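Uncharacterized protein (Acinetobacter baumannii, PDB 5D66) is of unknown function but folds as an ankyrin repeat domain, a scaffold that in other proteins commonly mediates protein-protein recognition. Local coordinates at residues R45-H50 against L82-M87; T38-A43 against H50-L55. All coordinates share one frame; numbering follows the deposited sequence. Where two conformers were deposited one is given.

Interaction 1. Residues R45-H50 against L82-M87; sequences RANNIH and LKILRM
Apolar contact between the turn and first residue of helix 49-57 and the start of helix 82-90 centres on the branched side chain of I49. Its CG2, anti to the backbone N, meets the terminal CE of selenomethionine M87 at 3.4 Å, tighter than usual for two carbons, with the two side chains roughly perpendicular. The CG1-CD1 branch of I49 runs at a slant to the side chains of K83 and I84, CD1 resting on CD of the extended K83 chain (3.7 Å) and CG1 lying 4.2 Å from CG1 of I84. In ankyrin domains helical hairpins stack side by side, and this is such a seam, taken here at the hairpin turn. N47 shapes that turn: with positive phi (54°) it ends helix 39-45 in a Schellman motif. The side chains of N47 and I84 run alongside in opposing senses, with OD1 of N47 3.4 Å from CD1 of I84. The polar link runs through one water, which donates to N47 OD1 (2.7 Å) and accepts from the backbone N of I84 (2.9 Å).

Interaction 2. Residues T38-A43 against H50-L55; sequences TALMVA and HAAHML
T38 opens helix 39-45 as its N-cap, a case of a side chain replacing the missing helical acceptor. Its OG1 accepts from the backbone N of M41 at 3.1 Å with an N-H...O angle of 159°, which caps the first turn of the helix. A39 follows, and the tip of L55 is laid against its backbone: CD1 of L55 lies 3.8 Å from the carbonyl C of A39, while the methyl of A39 is a little farther off. L40 carries the middle of the contact. With CG anti to the backbone N (chi1 175°), its side chain reaches across so that CD1 settles on A52, equally near CA and CB (3.8 Å to each). L55 answers from the opposite helix: its CG is anti to the carbonyl carbon, and its CD1 comes 3.7 Å from CA of L40. The two leucines therefore each press a methyl onto the other helix's backbone. One turn on, A43 points its methyl at the partner and meets CB of A51 at 4.0 Å; CD1 of L55, one turn along the same helix as A51, also lies near this methyl. The small side chains of A43, A51 and A52 are consistent with the close approach of the backbones, with A43 and A52 the closest pair of CA atoms at 5.7 Å. Beyond this interface A39 touches L7 and A11 of helix 6-12, and A51 touches I19 of helix 16-23, so the pair is packed against the preceding helices. Two short helices whose axes pass 8.9 Å apart, nearly antiparallel at 155°, and are joined by a tight turn form the antiparallel helical hairpin typical of an ankyrin repeat.

Overall arrangement
Helix 49-57 serves both contacts, and H50 belongs to a segment of each. Interaction 2 is buried and wholly apolar across its interface, holding the antiparallel helices of one hairpin together through leucine methyls and alanines. Interaction 1 is a surface contact, with few of its touching residues buried, and joins that hairpin to helix 82-90 further along the chain, so that aliphatic packing is mixed there with a water bridge and a lysine chain. Their centres are 8 Å apart and the two merge physically: CD1 of I84 packs on CB of A52, SE of M87 lies against CA of H53, and the backbone N of N48 probably hydrogen-bonds to O of A43.

Interaction 1. Residues R45-H50 against L82-M87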
ATOM      1  N   ARG A  45      -3.584  -0.685 -11.702  1.00  5.44           N
ATOM      2  CA  ARG A  45      -4.564  -1.715 -11.393  1.00  5.97           C
ATOM      3  C   ARG A  45      -4.241  -3.035 -12.118  1.00  6.31           C
ATOM      4  O   ARG A  45      -4.485  -4.120 -11.551  1.00  7.33           O
ATOM      5  CB  ARG A  45      -5.978  -1.309 -11.774  1.00  6.62           C
ATOM      6  CG  ARG A  45      -6.536  -0.140 -10.983  1.00  6.69           C
ATOM      7  CD  ARG A  45      -7.913   0.176 -11.455  1.00 10.25           C
ATOM      8  NE  ARG A  45      -8.451   1.445 -10.967  1.00  8.66           N
ATOM      9  CZ  ARG A  45      -8.952   2.414 -11.738  1.00  7.05           C
ATOM     10  NH1 ARG A  45      -9.018   2.300 -13.041  1.00  8.70           N
ATOM     11  NH2 ARG A  45      -9.472   3.466 -11.148  1.00  6.73           N
ATOM     12  N   ALA A  46      -3.668  -2.946 -13.295  1.00  6.27           N
ATOM     13  CA  ALA A  46      -3.314  -4.086 -14.101  1.00  7.03           C
ATOM     14  C   ALA A  46      -1.925  -4.672 -13.799  1.00  6.97           C
ATOM     15  O   ALA A  46      -1.546  -5.689 -14.380  1.00  9.08           O
ATOM     16  CB  ALA A  46      -3.421  -3.721 -15.581  1.00  8.04           C
ATOM     17  N   ASN A  47      -1.178  -4.005 -12.924  1.00  6.59           N
ATOM     18  CA  ASN A  47       0.248  -4.295 -12.702  1.00  6.38           C
ATOM     19  C   ASN A  47       1.040  -4.258 -14.004  1.00  6.82           C
ATOM     20  O   ASN A  47       1.928  -5.077 -14.261  1.00  8.19           O
ATOM     21  CB  ASN A  47       0.495  -5.579 -11.944  1.00  7.04           C
ATOM     22  CG  ASN A  47       1.847  -5.569 -11.265  1.00  7.94           C
ATOM     23  OD1 ASN A  47       2.436  -4.522 -11.088  1.00  8.69           O
ATOM     24  ND2 ASN A  47       2.351  -6.746 -10.890  1.00 10.88           N
ATOM     25  N   ASN A  48       0.770  -3.236 -14.827  1.00  6.63           N
ATOM     26  CA  ASN A  48       1.508  -3.040 -16.090  1.00  7.02           C
ATOM     27  C   ASN A  48       2.729  -2.179 -15.777  1.00  6.79           C
ATOM     28  O   ASN A  48       2.707  -0.974 -15.867  1.00  7.49           O
ATOM     29  CB  ASN A  48       0.601  -2.382 -17.131  1.00  7.81           C
ATOM     30  CG  ASN A  48      -0.397  -3.351 -17.689  1.00  8.08           C
ATOM     31  OD1 ASN A  48      -0.271  -4.580 -17.563  1.00 10.04           O
ATOM     32  ND2 ASN A  48      -1.433  -2.823 -18.321  1.00  8.74           N
ATOM     33  N   ILE A  49       3.787  -2.889 -15.387  1.00  8.07           N
ATOM     34  CA  ILE A  49       5.018  -2.273 -14.867  1.00  8.36           C
ATOM     35  C   ILE A  49       5.620  -1.322 -15.888  1.00  8.45           C
ATOM     36  O   ILE A  49       6.061  -0.231 -15.544  1.00  8.77           O
ATOM     37  CB  ILE A  49       5.970  -3.388 -14.447  1.00  9.89           C
ATOM     38  CG1 ILE A  49       5.387  -4.190 -13.252  1.00  9.89           C
ATOM     39  CG2 ILE A  49       7.372  -2.892 -14.139  1.00 12.13           C
ATOM     40  CD1 ILE A  49       6.011  -5.510 -13.039  1.00 13.31           C
ATOM     41  N   HIS A  50       5.724  -1.764 -17.141  1.00  9.16           N
ATOM     42  CA  HIS A  50       6.402  -0.941 -18.168  1.00  9.20           C
ATOM     43  C   HIS A  50       5.630   0.320 -18.446  1.00  7.87           C
ATOM     44  O   HIS A  50       6.190   1.416 -18.494  1.00  8.77           O
ATOM     45  CB  HIS A  50       6.617  -1.774 -19.434  1.00 11.50           C
ATOM     46  CG  HIS A  50       7.498  -2.934 -19.195  1.00 16.22           C
ATOM     47  ND1 HIS A  50       7.136  -4.241 -19.425  1.00 26.21           N
ATOM     48  CD2 HIS A  50       8.693  -2.979 -18.587  1.00 18.24           C
ATOM     49  CE1 HIS A  50       8.126  -5.041 -19.064  1.00 23.68           C
ATOM     50  NE2 HIS A  50       9.096  -4.288 -18.581  1.00 25.42           N
ATOM     51  N   LEU A  82       5.225  -4.594  -6.159  0.60  6.69           N
ATOM     52  CA  LEU A  82       6.362  -4.005  -5.511  0.60  7.53           C
ATOM     53  C   LEU A  82       7.225  -3.208  -6.510  0.60  6.75           C
ATOM     54  O   LEU A  82       7.773  -2.175  -6.138  0.60  7.00           O
ATOM     55  CB  LEU A  82       7.092  -5.116  -4.790  0.60  9.51           C
ATOM     56  CG  LEU A  82       8.289  -4.686  -3.963  0.60  9.37           C
ATOM     57  CD1 LEU A  82       7.901  -3.614  -2.941  0.60 10.75           C
ATOM     58  CD2 LEU A  82       8.810  -5.943  -3.282  0.60 11.54           C
ATOM     59  N   LYS A  83       7.291  -3.645  -7.765  1.00  7.26           N
ATOM     60  CA  LYS A  83       8.070  -2.891  -8.747  1.00  7.19           C
ATOM     61  C   LYS A  83       7.439  -1.495  -8.972  1.00  6.86           C
ATOM     62  O   LYS A  83       8.121  -0.479  -8.931  1.00  7.44           O
ATOM     63  CB  LYS A  83       8.214  -3.667 -10.076  1.00  9.00           C
ATOM     64  CG  LYS A  83       9.097  -4.899  -9.848  1.00 12.26           C
ATOM     65  CD  LYS A  83       9.181  -5.757 -11.052  1.00 18.26           C
ATOM     66  CE  LYS A  83      10.246  -6.807 -10.921  1.00 24.95           C
ATOM     67  NZ  LYS A  83      10.354  -7.535 -12.188  1.00 32.24           N
ATOM     68  N   ILE A  84       6.124  -1.443  -9.142  1.00  6.06           N
ATOM     69  CA  ILE A  84       5.443  -0.153  -9.298  1.00  5.74           C
ATOM     70  C   ILE A  84       5.564   0.629  -7.998  1.00  5.43           C
ATOM     71  O   ILE A  84       5.820   1.836  -8.037  1.00  5.60           O
ATOM     72  CB  ILE A  84       4.003  -0.332  -9.743  1.00  5.75           C
ATOM     73  CG1 ILE A  84       3.946  -0.891 -11.169  1.00  6.75           C
ATOM     74  CG2 ILE A  84       3.278   1.020  -9.704  1.00  5.89           C
ATOM     75  CD1 ILE A  84       2.562  -1.185 -11.684  1.00  7.55           C
ATOM     76  N   LEU A  85       5.357  -0.031  -6.860  1.00  5.30           N
ATOM     77  CA  LEU A  85       5.469   0.696  -5.600  1.00  5.29           C
ATOM     78  C   LEU A  85       6.829   1.410  -5.466  1.00  5.28           C
ATOM     79  O   LEU A  85       6.877   2.587  -5.078  1.00  5.25           O
ATOM     80  CB  LEU A  85       5.253  -0.247  -4.427  1.00  5.60           C
ATOM     81  CG  LEU A  85       5.429   0.374  -3.072  1.00  5.97           C
ATOM     82  CD1 LEU A  85       4.324   1.437  -2.823  1.00  7.10           C
ATOM     83  CD2 LEU A  85       5.421  -0.631  -1.975  1.00  6.60           C
ATOM     84  N   ARG A  86       7.921   0.695  -5.767  0.70  5.59           N
ATOM     85  CA  ARG A  86       9.247   1.290  -5.663  0.70  6.36           C
ATOM     86  C   ARG A  86       9.356   2.525  -6.570  0.70  6.14           C
ATOM     87  O   ARG A  86       9.966   3.505  -6.179  0.70  7.44           O
ATOM     88  CB  ARG A  86      10.310   0.296  -5.920  0.70  7.61           C
ATOM     89  CG  ARG A  86      10.431  -0.738  -4.866  0.70  8.65           C
ATOM     90  CD  ARG A  86      11.668  -1.607  -5.130  0.70 13.66           C
ATOM     91  NE  ARG A  86      11.636  -2.941  -4.520  0.70 16.84           N
ATOM     92  CZ  ARG A  86      11.756  -3.201  -3.212  0.70 21.23           C
ATOM     93  NH1 ARG A  86      11.930  -2.230  -2.310  0.70 24.87           N
ATOM     94  NH2 ARG A  86      11.732  -4.462  -2.784  0.70 24.41           N
HETATM   95  N   MSE A  87       8.783   2.453  -7.760  1.00  6.17           N
HETATM   96  CA  MSE A  87       8.768   3.619  -8.642  1.00  6.17           C
HETATM   97  C   MSE A  87       8.058   4.782  -7.988  1.00  5.08           C
HETATM   98  O   MSE A  87       8.520   5.955  -8.032  1.00  6.54           O
HETATM   99  CB  MSE A  87       8.115   3.323  -9.978  1.00  7.86           C
HETATM  100  CG  MSE A  87       8.661   2.230 -10.771  1.00 10.13           C
HETATM  101 SE   MSE A  87       7.455   1.859 -12.274  0.75 11.14          SE
HETATM  102  CE  MSE A  87       8.124   0.090 -12.615  1.00 18.50           C
TER
HETATM  103  O   HOH W   1       4.686  -3.964  -9.628  1.00  8.33           O

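Interaction 2. Residues T38-A43 against H50-L55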
ATOM      1  N   THR A  38      -6.961   8.270 -13.909  1.00  4.65           N
ATOM      2  CA  THR A  38      -5.798   8.570 -14.692  1.00  4.59           C
ATOM      3  C   THR A  38      -5.289   7.303 -15.421  1.00  4.90           C
ATOM      4  O   THR A  38      -5.522   6.172 -14.988  1.00  4.91           O
ATOM      5  CB  THR A  38      -4.657   9.180 -13.884  1.00  4.59           C
ATOM      6  OG1 THR A  38      -4.129   8.165 -13.044  1.00  5.13           O
ATOM      7  CG2 THR A  38      -5.064  10.384 -13.085  1.00  4.82           C
ATOM      8  N   ALA A  39      -4.481   7.513 -16.454  1.00  5.01           N
ATOM      9  CA  ALA A  39      -3.911   6.424 -17.182  1.00  5.05           C
ATOM     10  C   ALA A  39      -2.937   5.638 -16.290  1.00  5.23           C
ATOM     11  O   ALA A  39      -2.850   4.403 -16.366  1.00  5.57           O
ATOM     12  CB  ALA A  39      -3.264   6.867 -18.453  1.00  6.08           C
ATOM     13  N   LEU A  40      -2.183   6.346 -15.432  1.00  4.73           N
ATOM     14  CA  LEU A  40      -1.309   5.630 -14.510  1.00  4.80           C
ATOM     15  C   LEU A  40      -2.120   4.765 -13.530  1.00  4.51           C
ATOM     16  O   LEU A  40      -1.698   3.662 -13.206  1.00  4.56           O
ATOM     17  CB  LEU A  40      -0.420   6.615 -13.743  1.00  5.08           C
ATOM     18  CG  LEU A  40       0.460   5.975 -12.653  1.00  5.05           C
ATOM     19  CD1 LEU A  40       1.417   4.934 -13.228  1.00  5.56           C
ATOM     20  CD2 LEU A  40       1.232   7.041 -11.878  1.00  5.28           C
HETATM   21  N   MSE A  41      -3.278   5.231 -13.071  1.00  4.53           N
HETATM   22  CA  MSE A  41      -4.123   4.397 -12.217  1.00  4.93           C
HETATM   23  C   MSE A  41      -4.557   3.139 -12.970  1.00  4.86           C
HETATM   24  O   MSE A  41      -4.489   2.022 -12.413  1.00  5.45           O
HETATM   25  CB  MSE A  41      -5.291   5.175 -11.704  1.00  4.81           C
HETATM   26  CG  MSE A  41      -6.028   4.427 -10.598  1.00  5.69           C
HETATM   27 SE   MSE A  41      -5.010   4.171  -8.943  0.75  4.51          SE
HETATM   28  CE  MSE A  41      -4.786   2.264  -8.949  1.00  8.19           C
ATOM     29  N   VAL A  42      -4.953   3.275 -14.244  1.00  5.14           N
ATOM     30  CA  VAL A  42      -5.322   2.131 -15.075  1.00  5.30           C
ATOM     31  C   VAL A  42      -4.171   1.148 -15.189  1.00  5.48           C
ATOM     32  O   VAL A  42      -4.330  -0.073 -15.001  1.00  5.84           O
ATOM     33  CB  VAL A  42      -5.812   2.604 -16.437  1.00  5.77           C
ATOM     34  CG1 VAL A  42      -6.015   1.443 -17.388  1.00  6.69           C
ATOM     35  CG2 VAL A  42      -7.109   3.408 -16.286  1.00  6.45           C
ATOM     36  N   ALA A  43      -2.963   1.640 -15.469  1.00  5.45           N
ATOM     37  CA  ALA A  43      -1.784   0.768 -15.581  1.00  5.89           C
ATOM     38  C   ALA A  43      -1.510   0.065 -14.269  1.00  5.56           C
ATOM     39  O   ALA A  43      -1.156  -1.118 -14.232  1.00  6.39           O
ATOM     40  CB  ALA A  43      -0.570   1.558 -16.004  1.00  5.91           C
ATOM     41  N   HIS A  50       5.724  -1.764 -17.141  1.00  9.16           N
ATOM     42  CA  HIS A  50       6.402  -0.941 -18.168  1.00  9.20           C
ATOM     43  C   HIS A  50       5.630   0.320 -18.446  1.00  7.87           C
ATOM     44  O   HIS A  50       6.190   1.416 -18.494  1.00  8.77           O
ATOM     45  CB  HIS A  50       6.617  -1.774 -19.434  1.00 11.50           C
ATOM     46  CG  HIS A  50       7.498  -2.934 -19.195  1.00 16.22           C
ATOM     47  ND1 HIS A  50       7.136  -4.241 -19.425  1.00 26.21           N
ATOM     48  CD2 HIS A  50       8.693  -2.979 -18.587  1.00 18.24           C
ATOM     49  CE1 HIS A  50       8.126  -5.041 -19.064  1.00 23.68           C
ATOM     50  NE2 HIS A  50       9.096  -4.288 -18.581  1.00 25.42           N
ATOM     51  N   ALA A  51       4.309   0.206 -18.592  1.00  7.71           N
ATOM     52  CA  ALA A  51       3.484   1.398 -18.804  1.00  7.91           C
ATOM     53  C   ALA A  51       3.543   2.342 -17.624  1.00  6.90           C
ATOM     54  O   ALA A  51       3.680   3.537 -17.770  1.00  7.16           O
ATOM     55  CB  ALA A  51       2.028   1.008 -19.050  1.00  8.46           C
ATOM     56  N   ALA A  52       3.491   1.766 -16.427  1.00  6.41           N
ATOM     57  CA  ALA A  52       3.580   2.592 -15.209  1.00  6.94           C
ATOM     58  C   ALA A  52       4.929   3.331 -15.171  1.00  7.13           C
ATOM     59  O   ALA A  52       4.953   4.539 -14.872  1.00  7.44           O
ATOM     60  CB  ALA A  52       3.386   1.757 -13.967  1.00  6.91           C
ATOM     61  N   HIS A  53       6.023   2.650 -15.501  1.00  7.29           N
ATOM     62  CA  HIS A  53       7.319   3.316 -15.506  1.00  8.43           C
ATOM     63  C   HIS A  53       7.335   4.494 -16.471  1.00  8.27           C
ATOM     64  O   HIS A  53       7.817   5.570 -16.137  1.00  9.12           O
ATOM     65  CB  HIS A  53       8.408   2.326 -15.879  1.00  9.75           C
ATOM     66  CG  HIS A  53       9.774   2.918 -15.924  1.00 13.28           C
ATOM     67  ND1 HIS A  53      10.470   3.200 -17.081  1.00 19.27           N
ATOM     68  CD2 HIS A  53      10.553   3.329 -14.911  1.00 17.08           C
ATOM     69  CE1 HIS A  53      11.661   3.682 -16.776  1.00 17.84           C
ATOM     70  NE2 HIS A  53      11.726   3.776 -15.461  1.00 19.14           N
HETATM   71  N   MSE A  54       6.834   4.289 -17.679  1.00  7.87           N
HETATM   72  CA  MSE A  54       6.853   5.346 -18.684  0.80  8.44           C
HETATM   73  C   MSE A  54       6.020   6.533 -18.226  1.00  7.35           C
HETATM   74  O   MSE A  54       6.420   7.684 -18.372  1.00  8.62           O
HETATM   75  CB  MSE A  54       6.382   4.794 -20.011  0.80  9.39           C
HETATM   76  CG  MSE A  54       6.440   5.800 -21.125  0.80 11.90           C
HETATM   77 SE   MSE A  54       6.012   5.051 -22.852  0.60 11.94          SE
HETATM   78  CE  MSE A  54       7.779   4.443 -23.216  0.80 15.99           C
ATOM     79  N   LEU A  55       4.864   6.260 -17.659  1.00  6.61           N
ATOM     80  CA  LEU A  55       3.956   7.347 -17.210  1.00  6.55           C
ATOM     81  C   LEU A  55       4.534   8.131 -16.030  1.00  6.64           C
ATOM     82  O   LEU A  55       4.483   9.343 -15.990  1.00  7.40           O
ATOM     83  CB  LEU A  55       2.572   6.787 -16.889  1.00  6.15           C
ATOM     84  CG  LEU A  55       1.798   6.255 -18.122  1.00  6.43           C
ATOM     85  CD1 LEU A  55       0.637   5.380 -17.643  1.00  7.22           C
ATOM     86  CD2 LEU A  55       1.330   7.373 -19.042  1.00  7.87           C
TER